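Local coordinates for protein putative Nitroreductase (Anabaena variabilis ATCC 29413, PDB 3EO7) that binds flavin mononucleotide and probably acts as an oxidoreductase of the nitroreductase family, at residues V113-T118 against L157-L162; L198-I202 against L327-M331; I435-L441 against D498-I504. All coordinates share one frame; numbering follows the deposited sequence. Where two conformers were deposited one is given.

Interaction 1: V113-T118 against L157-L162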
loop_
_atom_site.group_PDB
_atom_site.type_symbol
_atom_site.label_atom_id
_atom_site.label_comp_id
_atom_site.label_asym_id
_atom_site.label_seq_id
_atom_site.Cartn_x
_atom_site.Cartn_y
_atom_site.Cartn_z
ATOM N N VAL A 113 -8.978 -8.382 -12.930
ATOM C CA VAL A 113 -8.154 -9.469 -13.427
ATOM C C VAL A 113 -8.234 -9.435 -14.951
ATOM O O VAL A 113 -9.340 -9.359 -15.545
ATOM C CB VAL A 113 -8.606 -10.854 -12.925
ATOM C CG1 VAL A 113 -7.822 -11.969 -13.613
ATOM C CG2 VAL A 113 -8.459 -10.972 -11.395
ATOM N N VAL A 114 -7.069 -9.496 -15.573
ATOM C CA VAL A 114 -6.943 -9.537 -17.044
ATOM C C VAL A 114 -6.477 -10.934 -17.411
ATOM O O VAL A 114 -5.492 -11.415 -16.866
ATOM C CB VAL A 114 -5.993 -8.473 -17.592
ATOM C CG1 VAL A 114 -5.872 -8.594 -19.128
ATOM C CG2 VAL A 114 -6.477 -7.092 -17.210
ATOM N N SER A 115 -7.208 -11.591 -18.309
ATOM C CA SER A 115 -6.841 -12.940 -18.739
ATOM C C SER A 115 -6.297 -12.971 -20.156
ATOM O O SER A 115 -6.910 -12.450 -21.092
ATOM C CB SER A 115 -8.033 -13.868 -18.650
ATOM O OG SER A 115 -7.703 -15.172 -19.168
ATOM N N ARG A 116 -5.183 -13.648 -20.317
ATOM C CA ARG A 116 -4.614 -13.899 -21.624
ATOM C C ARG A 116 -5.465 -14.905 -22.409
ATOM O O ARG A 116 -5.358 -14.984 -23.641
ATOM C CB ARG A 116 -3.211 -14.456 -21.462
ATOM C CG ARG A 116 -2.392 -14.459 -22.758
ATOM C CD ARG A 116 -0.947 -14.705 -22.391
ATOM N NE ARG A 116 -0.075 -14.483 -23.545
ATOM C CZ ARG A 116 1.252 -14.460 -23.483
ATOM N NH1 ARG A 116 1.861 -14.645 -22.337
ATOM N NH2 ARG A 116 1.969 -14.223 -24.569
ATOM N N GLY A 117 -6.232 -15.735 -21.693
ATOM C CA GLY A 117 -7.065 -16.763 -22.302
ATOM C C GLY A 117 -6.410 -18.103 -22.062
ATOM O O GLY A 117 -5.384 -18.413 -22.659
ATOM N N THR A 118 -6.967 -18.864 -21.135
ATOM C CA THR A 118 -6.441 -20.177 -20.787
ATOM C C THR A 118 -7.586 -21.161 -20.882
ATOM O O THR A 118 -8.736 -20.748 -21.008
ATOM C CB THR A 118 -5.884 -20.178 -19.338
ATOM O OG1 THR A 118 -6.952 -20.190 -18.376
ATOM C CG2 THR A 118 -4.988 -18.969 -19.097
ATOM N N LEU A 157 4.984 -9.936 -18.622
ATOM C CA LEU A 157 3.768 -10.228 -19.394
ATOM C C LEU A 157 3.925 -11.313 -20.435
ATOM O O LEU A 157 2.962 -11.931 -20.857
ATOM C CB LEU A 157 3.230 -8.942 -20.049
ATOM C CG LEU A 157 2.623 -7.946 -19.052
ATOM C CD1 LEU A 157 2.549 -6.542 -19.642
ATOM C CD2 LEU A 157 1.232 -8.394 -18.597
ATOM N N GLU A 158 5.143 -11.579 -20.838
ATOM C CA GLU A 158 5.355 -12.584 -21.849
ATOM C C GLU A 158 5.197 -14.026 -21.292
ATOM O O GLU A 158 4.712 -14.894 -21.993
ATOM C CB GLU A 158 6.706 -12.343 -22.520
ATOM C CG GLU A 158 6.784 -13.007 -23.936
ATOM C CD GLU A 158 5.819 -12.361 -24.968
ATOM O OE1 GLU A 158 6.112 -11.244 -25.456
ATOM O OE2 GLU A 158 4.788 -12.981 -25.313
ATOM N N SER A 159 5.562 -14.232 -20.027
ATOM C CA SER A 159 5.561 -15.534 -19.362
ATOM C C SER A 159 4.236 -15.921 -18.685
ATOM O O SER A 159 3.923 -17.101 -18.483
ATOM C CB SER A 159 6.621 -15.497 -18.217
ATOM O OG SER A 159 7.581 -14.453 -18.407
ATOM N N THR A 160 3.442 -14.919 -18.400
ATOM C CA THR A 160 2.241 -15.084 -17.601
ATOM C C THR A 160 0.949 -15.129 -18.413
ATOM O O THR A 160 0.930 -14.787 -19.599
ATOM C CB THR A 160 2.192 -13.959 -16.543
ATOM O OG1 THR A 160 2.252 -12.684 -17.201
ATOM C CG2 THR A 160 3.366 -14.120 -15.555
ATOM N N GLN A 161 -0.111 -15.571 -17.736
ATOM C CA GLN A 161 -1.418 -15.794 -18.329
ATOM C C GLN A 161 -2.547 -14.947 -17.735
ATOM O O GLN A 161 -3.674 -14.952 -18.256
ATOM C CB GLN A 161 -1.768 -17.284 -18.137
ATOM C CG GLN A 161 -0.702 -18.201 -18.686
ATOM C CD GLN A 161 -0.667 -18.162 -20.186
ATOM O OE1 GLN A 161 -1.720 -18.128 -20.831
ATOM N NE2 GLN A 161 0.549 -18.175 -20.768
ATOM N N LEU A 162 -2.266 -14.295 -16.614
ATOM C CA LEU A 162 -3.216 -13.383 -16.022
ATOM C C LEU A 162 -2.477 -12.298 -15.243
ATOM O O LEU A 162 -1.341 -12.458 -14.864
ATOM C CB LEU A 162 -4.243 -14.088 -15.136
ATOM C CG LEU A 162 -3.869 -14.625 -13.760
ATOM C CD1 LEU A 162 -5.163 -15.068 -13.073
ATOM C CD2 LEU A 162 -2.880 -15.758 -13.874
HETATM O O HOH W 1 -2.714 -17.822 -23.038
#
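An arginine-to-backbone contact closes the end of an antiparallel strand pair here: R116, just past strand 109-115, reaches past Q161 to the end of the short, weakly bonded helix 155-159, whose chain then enters strand 162-169 of the same sheet. S115 and L162 form a non-hydrogen-bonded pair, and the next step is made by R116 N, which donates to Q161 O at 2.9 Å. With CG of R116 anti to the backbone N (chi1 -167°) and the chain extended from CG to NE, the guanidinium is carried to the residues around E158. There NH1 donates twice, to T160 O at 2.9 Å and to E158 O at 2.9 Å. Both oxygens lie near the guanidinium plane, although NH1 stands well above the carbonyl plane of E158. NH2 adds a salt bridge to E158 OE2 at 3.2 Å, meeting the anti side of a carboxylate turned 54° from the guanidinium. The Q161 amide is turned nearly parallel to the guanidinium (planes 10° apart), its NE2 4.1 Å from R116 NH1. Three bonds on two nitrogens fix the rotation of the guanidinium, and its positive charge probably offsets the partial negative charge of carbonyls at the helix C-terminus.

Interaction 2: L198-I202 against L327-M331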
loop_
_atom_site.group_PDB
_atom_site.type_symbol
_atom_site.label_atom_id
_atom_site.label_comp_id
_atom_site.label_asym_id
_atom_site.label_seq_id
_atom_site.Cartn_x
_atom_site.Cartn_y
_atom_site.Cartn_z
ATOM N N LEU A 198 1.511 -11.185 -0.297
ATOM C CA LEU A 198 1.410 -12.225 0.744
ATOM C C LEU A 198 0.392 -13.320 0.381
ATOM O O LEU A 198 0.658 -14.512 0.550
ATOM C CB LEU A 198 1.123 -11.598 2.106
ATOM C CG LEU A 198 2.296 -10.734 2.594
ATOM C CD1 LEU A 198 1.886 -9.874 3.852
ATOM C CD2 LEU A 198 3.558 -11.639 2.869
ATOM N N SER A 199 -0.754 -12.885 -0.132
ATOM C CA SER A 199 -1.819 -13.770 -0.616
ATOM C C SER A 199 -1.300 -14.658 -1.759
ATOM O O SER A 199 -1.642 -15.825 -1.863
ATOM C CB SER A 199 -2.984 -12.914 -1.129
ATOM O OG SER A 199 -4.116 -13.717 -1.378
ATOM N N ALA A 200 -0.485 -14.064 -2.626
ATOM C CA ALA A 200 0.144 -14.777 -3.742
ATOM C C ALA A 200 1.068 -15.845 -3.185
ATOM O O ALA A 200 0.982 -17.004 -3.612
ATOM C CB ALA A 200 0.884 -13.801 -4.627
ATOM N N ALA A 201 1.917 -15.503 -2.205
ATOM C CA ALA A 201 2.814 -16.501 -1.625
ATOM C C ALA A 201 2.032 -17.717 -1.131
ATOM O O ALA A 201 2.428 -18.874 -1.372
ATOM C CB ALA A 201 3.665 -15.900 -0.479
ATOM N N ILE A 202 0.924 -17.440 -0.456
ATOM C CA ILE A 202 0.048 -18.476 0.127
ATOM C C ILE A 202 -0.469 -19.425 -0.950
ATOM O O ILE A 202 -0.602 -20.628 -0.706
ATOM C CB ILE A 202 -1.141 -17.839 0.930
ATOM C CG1 ILE A 202 -0.624 -17.165 2.220
ATOM C CG2 ILE A 202 -2.216 -18.890 1.306
ATOM C CD1 ILE A 202 -1.618 -16.177 2.854
ATOM N N LEU A 327 -0.576 -16.867 9.052
ATOM C CA LEU A 327 -0.577 -15.693 8.188
ATOM C C LEU A 327 -1.990 -15.570 7.610
ATOM O O LEU A 327 -2.559 -14.482 7.589
ATOM C CB LEU A 327 0.465 -15.815 7.094
ATOM C CG LEU A 327 0.476 -14.636 6.105
ATOM C CD1 LEU A 327 0.634 -13.237 6.770
ATOM C CD2 LEU A 327 1.541 -14.905 5.040
ATOM N N GLU A 328 -2.573 -16.690 7.173
ATOM C CA GLU A 328 -3.966 -16.660 6.687
ATOM C C GLU A 328 -4.962 -16.174 7.724
ATOM O O GLU A 328 -5.789 -15.297 7.447
ATOM C CB GLU A 328 -4.407 -18.025 6.186
ATOM C CG GLU A 328 -3.658 -18.454 4.977
ATOM C CD GLU A 328 -4.458 -19.410 4.089
ATOM O OE1 GLU A 328 -5.564 -19.051 3.552
ATOM O OE2 GLU A 328 -3.937 -20.523 3.906
ATOM N N ILE A 329 -4.866 -16.720 8.921
ATOM C CA ILE A 329 -5.771 -16.347 9.997
ATOM C C ILE A 329 -5.607 -14.855 10.339
ATOM O O ILE A 329 -6.593 -14.122 10.481
ATOM C CB ILE A 329 -5.517 -17.202 11.248
ATOM C CG1 ILE A 329 -5.935 -18.661 10.983
ATOM C CG2 ILE A 329 -6.273 -16.635 12.443
ATOM C CD1 ILE A 329 -5.465 -19.637 12.088
ATOM N N THR A 330 -4.363 -14.417 10.431
ATOM C CA THR A 330 -4.050 -13.030 10.718
ATOM C C THR A 330 -4.583 -12.079 9.630
ATOM O O THR A 330 -5.198 -11.060 9.956
ATOM C CB THR A 330 -2.544 -12.856 10.969
ATOM O OG1 THR A 330 -2.220 -13.449 12.249
ATOM C CG2 THR A 330 -2.167 -11.403 10.948
HETATM N N MSE A 331 -4.420 -12.448 8.365
HETATM C CA MSE A 331 -4.921 -11.630 7.279
HETATM C C MSE A 331 -6.430 -11.530 7.359
HETATM O O MSE A 331 -7.011 -10.471 7.129
HETATM C CB MSE A 331 -4.486 -12.183 5.933
HETATM C CG MSE A 331 -2.997 -12.025 5.715
HETATM SE SE MSE A 331 -2.415 -12.653 3.976
HETATM C CE MSE A 331 -2.887 -11.075 2.900
#
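I202, M331 and L327 carry most of an apolar helix-helix contact in which helix 181-202 packs against helix 325-333. The short segments run roughly antiparallel, at 143°, and their axes approach no closer than 11.2 Å, a wide spacing bridged by long side chains. I202 is the centre. Its CD1 enters among three side chains of the facing helix, 4.0 Å from L327 CD2, 3.7 Å from the CG methylene of E328 and 3.8 Å from the selenium of M331, a selenomethionine in this crystal. The other branch, CG2, anti to the backbone N because chi1 is -70°, lies against the E328 carboxylate, with OE2 at 3.5 Å. That carboxylate finds its polar partners on helix 66-82, where R80 and R76 both form salt bridges with OE1. Were E328 replaced by an alanine, R76 and R80 would probably lose the anion they share and the CG2 side of I202 would lose its cover. The contact thus illustrates how an acidic residue can serve two neighbours, its methylene facing apolar groups and its charge turned to a third helix. The M331 side chain lies about 6 Å from that of R334, a residue that binds the flavin. The M331 chain turns about its CG-SE bond (chi3 81°), bringing CE against L198, 4.1 Å from its CB.

Interaction 3: I435-L441 against D498-I504. With FMN (flavin mononucleotide), chain B.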
loop_
_atom_site.group_PDB
_atom_site.type_symbol
_atom_site.label_atom_id
_atom_site.label_comp_id
_atom_site.label_asym_id
_atom_site.label_seq_id
_atom_site.Cartn_x
_atom_site.Cartn_y
_atom_site.Cartn_z
ATOM N N ILE A 435 5.991 4.579 13.775
ATOM C CA ILE A 435 6.895 4.510 12.637
ATOM C C ILE A 435 6.551 5.526 11.539
ATOM O O ILE A 435 5.430 5.556 11.033
ATOM C CB ILE A 435 6.924 3.071 12.083
ATOM C CG1 ILE A 435 7.402 2.105 13.185
ATOM C CG2 ILE A 435 7.826 2.937 10.845
ATOM C CD1 ILE A 435 7.401 0.675 12.724
ATOM N N PHE A 436 7.533 6.355 11.195
ATOM C CA PHE A 436 7.406 7.389 10.180
ATOM C C PHE A 436 8.161 6.984 8.923
ATOM O O PHE A 436 9.345 6.695 8.982
ATOM C CB PHE A 436 7.995 8.711 10.676
ATOM C CG PHE A 436 7.247 9.306 11.828
ATOM C CD1 PHE A 436 7.445 8.849 13.121
ATOM C CD2 PHE A 436 6.291 10.274 11.609
ATOM C CE1 PHE A 436 6.678 9.367 14.169
ATOM C CE2 PHE A 436 5.542 10.787 12.644
ATOM C CZ PHE A 436 5.732 10.330 13.916
ATOM N N HIS A 437 7.445 6.925 7.799
ATOM C CA HIS A 437 8.058 6.714 6.514
ATOM C C HIS A 437 8.218 8.083 5.884
ATOM O O HIS A 437 7.274 8.884 5.838
ATOM C CB HIS A 437 7.178 5.802 5.645
ATOM C CG HIS A 437 7.166 4.394 6.118
ATOM N ND1 HIS A 437 6.002 3.720 6.405
ATOM C CD2 HIS A 437 8.181 3.545 6.406
ATOM C CE1 HIS A 437 6.302 2.497 6.809
ATOM N NE2 HIS A 437 7.622 2.365 6.833
ATOM N N THR A 438 9.418 8.349 5.392
ATOM C CA THR A 438 9.734 9.636 4.827
ATOM C C THR A 438 10.459 9.505 3.494
ATOM O O THR A 438 10.942 8.433 3.128
ATOM C CB THR A 438 10.655 10.434 5.782
ATOM O OG1 THR A 438 11.980 9.905 5.715
ATOM C CG2 THR A 438 10.132 10.424 7.269
ATOM N N SER A 439 10.522 10.612 2.779
ATOM C CA SER A 439 11.255 10.678 1.531
ATOM C C SER A 439 11.709 12.083 1.195
ATOM O O SER A 439 10.986 13.048 1.416
ATOM C CB SER A 439 10.376 10.170 0.364
ATOM O OG SER A 439 11.111 10.046 -0.843
ATOM N N ASP A 440 12.921 12.201 0.688
ATOM C CA ASP A 440 13.384 13.437 0.120
ATOM C C ASP A 440 12.718 13.547 -1.243
ATOM O O ASP A 440 13.118 12.903 -2.207
ATOM C CB ASP A 440 14.918 13.448 0.030
ATOM C CG ASP A 440 15.470 14.655 -0.705
ATOM O OD1 ASP A 440 14.743 15.407 -1.420
ATOM O OD2 ASP A 440 16.699 14.847 -0.553
ATOM N N LEU A 441 11.647 14.329 -1.306
ATOM C CA LEU A 441 10.860 14.421 -2.545
ATOM C C LEU A 441 11.626 14.961 -3.739
ATOM O O LEU A 441 11.454 14.454 -4.847
ATOM C CB LEU A 441 9.620 15.288 -2.319
ATOM C CG LEU A 441 8.558 14.822 -1.373
ATOM C CD1 LEU A 441 7.402 15.876 -1.395
ATOM C CD2 LEU A 441 8.058 13.401 -1.719
ATOM N N ASP A 498 15.162 17.628 4.897
ATOM C CA ASP A 498 14.913 17.220 3.516
ATOM C C ASP A 498 13.955 16.042 3.401
ATOM O O ASP A 498 13.528 15.727 2.303
ATOM C CB ASP A 498 16.204 16.850 2.800
ATOM C CG ASP A 498 17.025 18.073 2.442
ATOM O OD1 ASP A 498 16.494 19.211 2.480
ATOM O OD2 ASP A 498 18.200 17.866 2.160
ATOM N N GLU A 499 13.666 15.386 4.522
ATOM C CA GLU A 499 12.765 14.248 4.540
ATOM C C GLU A 499 11.331 14.683 4.792
ATOM O O GLU A 499 11.011 15.168 5.874
ATOM C CB GLU A 499 13.185 13.242 5.591
ATOM C CG GLU A 499 14.569 12.661 5.420
ATOM C CD GLU A 499 14.718 11.712 4.258
ATOM O OE1 GLU A 499 13.726 11.013 3.869
ATOM O OE2 GLU A 499 15.856 11.616 3.746
ATOM N N ALA A 500 10.479 14.509 3.783
ATOM C CA ALA A 500 9.050 14.778 3.921
ATOM C C ALA A 500 8.401 13.517 4.485
ATOM O O ALA A 500 8.601 12.435 3.962
ATOM C CB ALA A 500 8.429 15.101 2.588
ATOM N N VAL A 501 7.622 13.653 5.547
ATOM C CA VAL A 501 6.887 12.527 6.107
ATOM C C VAL A 501 5.757 12.157 5.141
ATOM O O VAL A 501 4.972 13.037 4.727
ATOM C CB VAL A 501 6.311 12.841 7.505
ATOM C CG1 VAL A 501 5.394 11.726 7.968
ATOM C CG2 VAL A 501 7.449 13.097 8.524
ATOM N N ILE A 502 5.723 10.878 4.771
ATOM C CA ILE A 502 4.737 10.295 3.849
ATOM C C ILE A 502 3.639 9.529 4.589
ATOM O O ILE A 502 2.487 9.565 4.207
ATOM C CB ILE A 502 5.471 9.285 2.882
ATOM C CG1 ILE A 502 6.567 10.006 2.097
ATOM C CG2 ILE A 502 4.508 8.579 1.945
ATOM C CD1 ILE A 502 6.039 11.199 1.380
ATOM N N TYR A 503 4.004 8.807 5.649
ATOM C CA TYR A 503 3.033 7.967 6.332
ATOM C C TYR A 503 3.484 7.712 7.750
ATOM O O TYR A 503 4.677 7.789 8.039
ATOM C CB TYR A 503 2.883 6.654 5.548
ATOM C CG TYR A 503 1.752 5.722 5.916
ATOM C CD1 TYR A 503 0.501 6.207 6.298
ATOM C CD2 TYR A 503 1.919 4.346 5.811
ATOM C CE1 TYR A 503 -0.536 5.362 6.626
ATOM C CE2 TYR A 503 0.875 3.465 6.111
ATOM C CZ TYR A 503 -0.354 3.978 6.493
ATOM O OH TYR A 503 -1.391 3.186 6.786
ATOM N N ILE A 504 2.506 7.413 8.604
ATOM C CA ILE A 504 2.699 7.103 10.009
ATOM C C ILE A 504 1.975 5.798 10.329
ATOM O O ILE A 504 0.849 5.574 9.891
ATOM C CB ILE A 504 2.118 8.220 10.908
ATOM C CG1 ILE A 504 2.854 9.521 10.623
ATOM C CG2 ILE A 504 2.089 7.819 12.388
ATOM C CD1 ILE A 504 2.278 10.746 11.388
HETATM N N1 FMN B . -7.401 5.065 11.566
HETATM C C2 FMN B . -7.466 6.082 12.503
HETATM O O2 FMN B . -8.069 5.930 13.559
HETATM N N3 FMN B . -6.902 7.315 12.309
HETATM C C4 FMN B . -6.263 7.642 11.150
HETATM O O4 FMN B . -5.615 8.704 11.107
HETATM C C4A FMN B . -6.169 6.647 10.179
HETATM N N5 FMN B . -5.581 6.929 8.962
HETATM C C5A FMN B . -5.407 5.896 8.018
HETATM C C6 FMN B . -4.717 6.107 6.829
HETATM C C7 FMN B . -4.564 5.094 5.884
HETATM C C7M FMN B . -3.694 5.324 4.639
HETATM C C8 FMN B . -5.102 3.836 6.125
HETATM C C8M FMN B . -4.805 2.647 5.235
HETATM C C9 FMN B . -5.799 3.592 7.323
HETATM C C9A FMN B . -5.948 4.622 8.268
HETATM N N10 FMN B . -6.643 4.391 9.449
HETATM C C10 FMN B . -6.740 5.375 10.396
HETATM C "C1'" FMN B . -7.453 3.128 9.659
HETATM C "C2'" FMN B . -8.762 3.117 8.895
HETATM O "O2'" FMN B . -9.742 3.908 9.601
HETATM C "C3'" FMN B . -9.227 1.674 8.718
HETATM O "O3'" FMN B . -8.329 0.973 7.851
HETATM C "C4'" FMN B . -10.680 1.539 8.227
HETATM O "O4'" FMN B . -11.608 2.113 9.191
HETATM C "C5'" FMN B . -11.017 0.081 7.980
HETATM O "O5'" FMN B . -10.855 -0.701 9.132
HETATM P P FMN B . -9.875 -1.941 9.178
HETATM O O1P FMN B . -8.456 -1.420 8.974
HETATM O O2P FMN B . -10.074 -2.537 10.567
HETATM O O3P FMN B . -10.247 -2.925 8.108
HETATM O O HOH W 2 14.706 10.013 1.320
HETATM O O HOH W 3 11.291 16.469 0.715
#
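A classic beta bulge, in which I502 and Y503 together stand opposite H437, shifts the register of the antiparallel pairing of strands 433-439 and 500-508 by one residue and lies beside the flavin pocket that Y503 helps to line. H437 O takes two donors: I502 N at 2.7 Å, in the carbonyl plane, and Y503 N, longer at 3.3 Å. H437 N returns a bond to Y503 O, and beyond the bulge S439 and A500 exchange a reciprocal pair of backbone bonds. On one face of the sheet, F436 lies alongside I504, its CE2 3.5 Å from I504 CD1, while V501 CG1 meets the ring edge near CD2. This apolar face is covered by helix 486-493 and F484.

H437 and Y503 occupy the other face side by side, with H437 ND1 4.2 Å from Y503 CD2 at the imidazole edge. Y503 has CG anti to its own N (chi1 -169°) and extends toward the cofactor, CE1 standing 3.7 Å from the C7M methyl of FMN. Its hydroxyl is hydrogen-bonded to H191, and H437 NE2 to Y358.

At the end of the pair nearest D440, T438 OG1 donates to E499 OE1 at 2.8 Å, approaching from above the carboxylate plane. E499 OE2 is held by K302 and Y303, and D440 N-caps the following helix through S443 N. D440 OD2 lies 4.3 Å from D498 OD2, a proximity of like charges. Water bridges L441 N to D498 O. The chemistry is therefore divided along the strands: a polar end, where a buried glutamate takes a threonine hydroxyl, gives way to apolar side chains around F436 and I504, while the tyrosine ring and hydroxyl meet the two methyls of the flavin through nonpolar contacts.

How the interactions relate
The three contacts follow one another along the chain, each closing before the next opens. Interaction 1 belongs to the antiparallel sheet of the first nitroreductase-family region, and interaction 3 to the mixed sheet of the second; their centres lie about 36 Å apart, on opposite sides of the chain's centre. Interaction 2 comes between them in sequence, pairing helix 181-202 of the first region with helix 325-333, and its centre is about 23 Å from that of interaction 1 and about 28 Å from that of interaction 3. None of them touch. Helix 181-202 nevertheless connects two: it supplies L198-I202 to interaction 2 and H191 to the Y503 hydroxyl of interaction 3, so through Y503 the first region also reaches the surroundings of the flavin.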